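Local atomic coordinates of malarial CLPB2 atpase/hsp101 protein (Plasmodium falciparum, PDB entry 4IRF), a protein that probably hydrolyses ATP as a ClpA/ClpB-family chaperone to unfold and translocate proteins, this piece being its N-terminal cargo-binding domain. Residues A[12-15]-A[16-20]; A[126-129]-A[130-134]. All coordinates share one frame; numbering follows the deposited sequence.

Interaction 1 of 2, residues A[12-15]-A[16-20]; sequences YLNR and TINIL
Tyr12, just ahead of helix 14-29, packs against Thr16 and Ile17 of its first turn, crossing each side chain at about a right angle. Its CB packs on Ile17 CD1 at 3.6 Å and, slightly farther off, on Ile17 CG1. CG lies 4.1 Å from Ile17 CD1, a methyl that approaches the ring obliquely. Farther out, CD2 meets Thr16 CG2 at 3.6 Å, the methyl sitting at the ring edge close to its plane; CE2 is the next atom along that edge. The tip, OH, leaves this turn and hydrogen-bonds to Glu101. Thr16 divides its two branches: CG2 stands anti to the backbone N and faces the tyrosine, whereas OG1 (chi1 -59°) bonds to the carbonyl O of Val112. In the backbone of the same turn, Leu13 O takes a nearly straight bond from Ile17 N at 3.1 Å and a weak one from Thr16 N at 3.0 Å. Asn14 O receives Asn18 N at 2.9 Å, and Arg15 O receives Ile19 N. Arg15 NH2 forms a salt bridge with Asp113. The arrangement is that of a helix N-terminus, with Leu13 as the N-cap residue, opening the first helix of the Clp N-terminal domain.

Interaction 2 of 2, residues A[126-129]-A[130-134]; sequences LVNE and IFNEV
Val127 and Phe131, one helical turn apart, lie side by side and point the same way from helix 125-133. Val127 CG1 sits over one face of the phenyl ring, 3.7 Å from its centroid and 18° off the ring normal, a CH-pi contact displaced toward the CE2 and CZ rim. With CG1 anti to the backbone N (chi1 165°), the valine places this methyl on the phenylalanine side. Both residues are buried, resting on Leu41 of helix 37-46 and on Leu121 and Leu118 of helix 114-121. Between the same two residues, Phe131 N donates to Val127 O at 2.9 Å in an almost straight bond. Ile130 extends the apolar side by reaching Ile38 and Leu64; its CG1 lies against the backbone O of Leu126, at 3.5 Å, the atom that accepts Ile130 N.

The polar side is looser. Asn128 and Asn132 bring their ND2 atoms within 3.3 Å, but both are donors and make no hydrogen bond to each other; their amide planes are turned 73° apart. Glu129 and Glu133 are exposed, and Glu129 meets the next turn through its backbone O, against which Glu133 CB and CG pack. The hydrogen bonding changes as the helix ends: Glu133 N reaches Glu129 O only weakly, while Ile130 O accepts from both Glu133 N and Val134 N. Cohesion in this turn therefore comes from backbone bonds and apolar contact on the buried face, while the side-chain amides and carboxylates make no hydrogen bond or salt bridge with one another across it.

How the interactions relate
Interaction 1 comes first along the chain, at the start of helix 14-29, and interaction 2 follows near the C-terminal end, in the short helix 125-133. Their centres are 22 Å apart, on opposite sides of the chain's centre, and their nearest atoms are about 11 Å apart, so they do not touch. Both belong to the mostly helical Clp R region and lean on the same intervening helices: Ile19 and Leu20 of interaction 1 and Val127, Ile130 and Phe131 of interaction 2 reach helix 37-46, while both contacts also touch helix 114-121. Such packing on helices 37-46 and 114-121 is consistent with a shared helical interior in this N-terminal domain.

Interaction 1 of 2, residues A[12-15]-A[16-20]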
loop_
_atom_site.group_PDB
_atom_site.type_symbol
_atom_site.label_atom_id
_atom_site.label_comp_id
_atom_site.label_asym_id
_atom_site.label_seq_id
_atom_site.Cartn_x
_atom_site.Cartn_y
_atom_site.Cartn_z
ATOM N N TYR A 12 13.025 5.149 -4.648
ATOM C CA TYR A 12 12.204 4.126 -4.066
ATOM C C TYR A 12 13.017 2.944 -3.803
ATOM O O TYR A 12 13.680 2.555 -4.654
ATOM C CB TYR A 12 11.134 3.725 -5.042
ATOM C CG TYR A 12 10.067 4.718 -5.067
ATOM C CD1 TYR A 12 10.277 5.931 -5.548
ATOM C CD2 TYR A 12 8.891 4.442 -4.522
ATOM C CE1 TYR A 12 9.303 6.859 -5.551
ATOM C CE2 TYR A 12 7.924 5.329 -4.490
ATOM C CZ TYR A 12 8.143 6.565 -5.022
ATOM O OH TYR A 12 7.149 7.421 -5.067
ATOM N N LEU A 13 12.864 2.341 -2.634
ATOM C CA LEU A 13 13.516 1.082 -2.394
ATOM C C LEU A 13 12.981 -0.029 -3.283
ATOM O O LEU A 13 11.895 0.006 -3.730
ATOM C CB LEU A 13 13.387 0.647 -0.968
ATOM C CG LEU A 13 13.983 1.540 0.086
ATOM C CD1 LEU A 13 13.694 1.014 1.451
ATOM C CD2 LEU A 13 15.443 1.696 -0.123
ATOM N N ASN A 14 13.796 -1.033 -3.472
ATOM C CA ASN A 14 13.383 -2.193 -4.217
ATOM C C ASN A 14 12.115 -2.798 -3.708
ATOM O O ASN A 14 11.316 -3.210 -4.443
ATOM C CB ASN A 14 14.375 -3.282 -4.124
ATOM C CG ASN A 14 15.147 -3.488 -5.360
ATOM O OD1 ASN A 14 14.732 -4.198 -6.327
ATOM N ND2 ASN A 14 16.314 -2.973 -5.326
ATOM N N ARG A 15 12.044 -2.977 -2.409
ATOM C CA ARG A 15 10.870 -3.619 -1.845
ATOM C C ARG A 15 9.628 -2.801 -2.067
ATOM O O ARG A 15 8.539 -3.355 -2.153
ATOM C CB ARG A 15 11.071 -3.961 -0.359
ATOM C CG ARG A 15 11.467 -2.793 0.557
ATOM C CD ARG A 15 11.539 -3.312 2.001
ATOM N NE ARG A 15 11.965 -2.331 3.002
ATOM C CZ ARG A 15 13.019 -2.508 3.804
ATOM N NH1 ARG A 15 13.726 -3.623 3.710
ATOM N NH2 ARG A 15 13.353 -1.589 4.704
ATOM N N THR A 16 9.787 -1.486 -2.206
ATOM C CA THR A 16 8.638 -0.622 -2.432
ATOM C C THR A 16 8.169 -0.803 -3.876
ATOM O O THR A 16 6.970 -0.986 -4.147
ATOM C CB THR A 16 9.024 0.852 -2.158
ATOM O OG1 THR A 16 9.477 0.973 -0.800
ATOM C CG2 THR A 16 7.875 1.765 -2.392
ATOM N N ILE A 17 9.131 -0.798 -4.792
ATOM C CA ILE A 17 8.849 -0.997 -6.221
ATOM C C ILE A 17 8.216 -2.382 -6.430
ATOM O O ILE A 17 7.276 -2.519 -7.194
ATOM C CB ILE A 17 10.154 -0.949 -7.017
ATOM C CG1 ILE A 17 10.754 0.457 -7.004
ATOM C CG2 ILE A 17 9.914 -1.348 -8.463
ATOM C CD1 ILE A 17 9.852 1.482 -7.589
ATOM N N ASN A 18 8.735 -3.400 -5.745
ATOM C CA ASN A 18 8.175 -4.744 -5.876
ATOM C C ASN A 18 6.713 -4.830 -5.438
ATOM O O ASN A 18 5.908 -5.535 -6.050
ATOM C CB ASN A 18 9.030 -5.771 -5.125
ATOM C CG ASN A 18 10.398 -5.968 -5.769
ATOM O OD1 ASN A 18 10.590 -5.690 -6.964
ATOM N ND2 ASN A 18 11.357 -6.465 -4.983
ATOM N N ILE A 19 6.372 -4.115 -4.373
ATOM C CA ILE A 19 4.990 -4.007 -3.960
ATOM C C ILE A 19 4.151 -3.347 -5.064
ATOM O O ILE A 19 3.054 -3.813 -5.372
ATOM C CB ILE A 19 4.833 -3.207 -2.629
ATOM C CG1 ILE A 19 5.196 -4.114 -1.454
ATOM C CG2 ILE A 19 3.413 -2.792 -2.394
ATOM C CD1 ILE A 19 5.588 -3.349 -0.227
ATOM N N LEU A 20 4.652 -2.245 -5.620
ATOM C CA LEU A 20 3.937 -1.569 -6.701
ATOM C C LEU A 20 3.743 -2.484 -7.904
ATOM O O LEU A 20 2.656 -2.557 -8.454
ATOM C CB LEU A 20 4.683 -0.313 -7.117
ATOM C CG LEU A 20 4.773 0.751 -6.038
ATOM C CD1 LEU A 20 5.671 1.897 -6.539
ATOM C CD2 LEU A 20 3.385 1.274 -5.702
#

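Interaction 2 of 2, residues A[126-129]-A[130-134]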
loop_
_atom_site.group_PDB
_atom_site.type_symbol
_atom_site.label_atom_id
_atom_site.label_comp_id
_atom_site.label_asym_id
_atom_site.label_seq_id
_atom_site.Cartn_x
_atom_site.Cartn_y
_atom_site.Cartn_z
ATOM N N LEU A 126 -11.283 4.121 0.426
ATOM C CA LEU A 126 -11.527 2.692 0.566
ATOM C C LEU A 126 -10.483 2.057 1.476
ATOM O O LEU A 126 -10.819 1.270 2.381
ATOM C CB LEU A 126 -11.497 2.021 -0.817
ATOM C CG LEU A 126 -11.671 0.501 -0.866
ATOM C CD1 LEU A 126 -12.945 0.111 -0.118
ATOM C CD2 LEU A 126 -11.754 0.057 -2.328
ATOM N N VAL A 127 -9.216 2.400 1.247
ATOM C CA VAL A 127 -8.134 1.826 2.049
ATOM C C VAL A 127 -8.275 2.340 3.467
ATOM O O VAL A 127 -8.102 1.575 4.423
ATOM C CB VAL A 127 -6.746 2.210 1.524
ATOM C CG1 VAL A 127 -5.675 1.922 2.577
ATOM C CG2 VAL A 127 -6.436 1.485 0.201
ATOM N N ASN A 128 -8.623 3.617 3.627
ATOM C CA ASN A 128 -8.704 4.146 4.974
ATOM C C ASN A 128 -9.864 3.548 5.783
ATOM O O ASN A 128 -9.751 3.408 6.996
ATOM C CB ASN A 128 -8.774 5.655 5.011
ATOM C CG ASN A 128 -8.246 6.191 6.301
ATOM O OD1 ASN A 128 -7.088 5.946 6.642
ATOM N ND2 ASN A 128 -9.085 6.883 7.051
ATOM N N GLU A 129 -10.953 3.191 5.108
ATOM C CA GLU A 129 -12.062 2.484 5.774
ATOM C C GLU A 129 -11.513 1.190 6.350
ATOM O O GLU A 129 -11.714 0.853 7.531
ATOM C CB GLU A 129 -13.211 2.244 4.778
ATOM C CG GLU A 129 -14.026 3.537 4.515
ATOM C CD GLU A 129 -14.949 3.496 3.286
ATOM O OE1 GLU A 129 -15.000 2.476 2.558
ATOM O OE2 GLU A 129 -15.639 4.518 3.048
ATOM N N ILE A 130 -10.753 0.483 5.533
ATOM C CA ILE A 130 -10.189 -0.790 5.965
ATOM C C ILE A 130 -9.268 -0.614 7.170
ATOM O O ILE A 130 -9.411 -1.326 8.173
ATOM C CB ILE A 130 -9.441 -1.486 4.829
ATOM C CG1 ILE A 130 -10.454 -1.952 3.761
ATOM C CG2 ILE A 130 -8.604 -2.643 5.373
ATOM C CD1 ILE A 130 -9.829 -2.454 2.487
ATOM N N PHE A 131 -8.316 0.315 7.068
ATOM C CA PHE A 131 -7.421 0.612 8.194
ATOM C C PHE A 131 -8.205 0.895 9.476
ATOM O O PHE A 131 -7.848 0.395 10.542
ATOM C CB PHE A 131 -6.513 1.807 7.867
ATOM C CG PHE A 131 -5.396 1.493 6.887
ATOM C CD1 PHE A 131 -5.181 0.200 6.451
ATOM C CD2 PHE A 131 -4.560 2.499 6.409
ATOM C CE1 PHE A 131 -4.159 -0.092 5.544
ATOM C CE2 PHE A 131 -3.500 2.215 5.514
ATOM C CZ PHE A 131 -3.310 0.914 5.080
ATOM N N ASN A 132 -9.273 1.679 9.381
ATOM C CA ASN A 132 -10.002 2.070 10.583
ATOM C C ASN A 132 -10.743 0.884 11.192
ATOM O O ASN A 132 -11.053 0.877 12.384
ATOM C CB ASN A 132 -10.933 3.254 10.312
ATOM C CG ASN A 132 -10.245 4.604 10.512
ATOM O OD1 ASN A 132 -9.381 4.766 11.385
ATOM N ND2 ASN A 132 -10.636 5.586 9.702
ATOM N N GLU A 133 -10.985 -0.138 10.380
ATOM C CA GLU A 133 -11.677 -1.334 10.855
ATOM C C GLU A 133 -10.749 -2.372 11.468
ATOM O O GLU A 133 -11.192 -3.252 12.217
ATOM C CB GLU A 133 -12.512 -1.964 9.740
ATOM C CG GLU A 133 -13.842 -1.267 9.518
ATOM C CD GLU A 133 -14.603 -1.020 10.814
ATOM O OE1 GLU A 133 -14.553 -1.868 11.741
ATOM O OE2 GLU A 133 -15.268 0.033 10.910
ATOM N N VAL A 134 -9.478 -2.308 11.136
ATOM C CA VAL A 134 -8.510 -3.116 11.791
ATOM C C VAL A 134 -7.753 -2.284 12.813
ATOM O O VAL A 134 -6.709 -2.653 13.258
ATOM C CB VAL A 134 -7.527 -3.795 10.833
ATOM C CG1 VAL A 134 -8.209 -4.834 10.010
ATOM C CG2 VAL A 134 -6.842 -2.789 9.933
#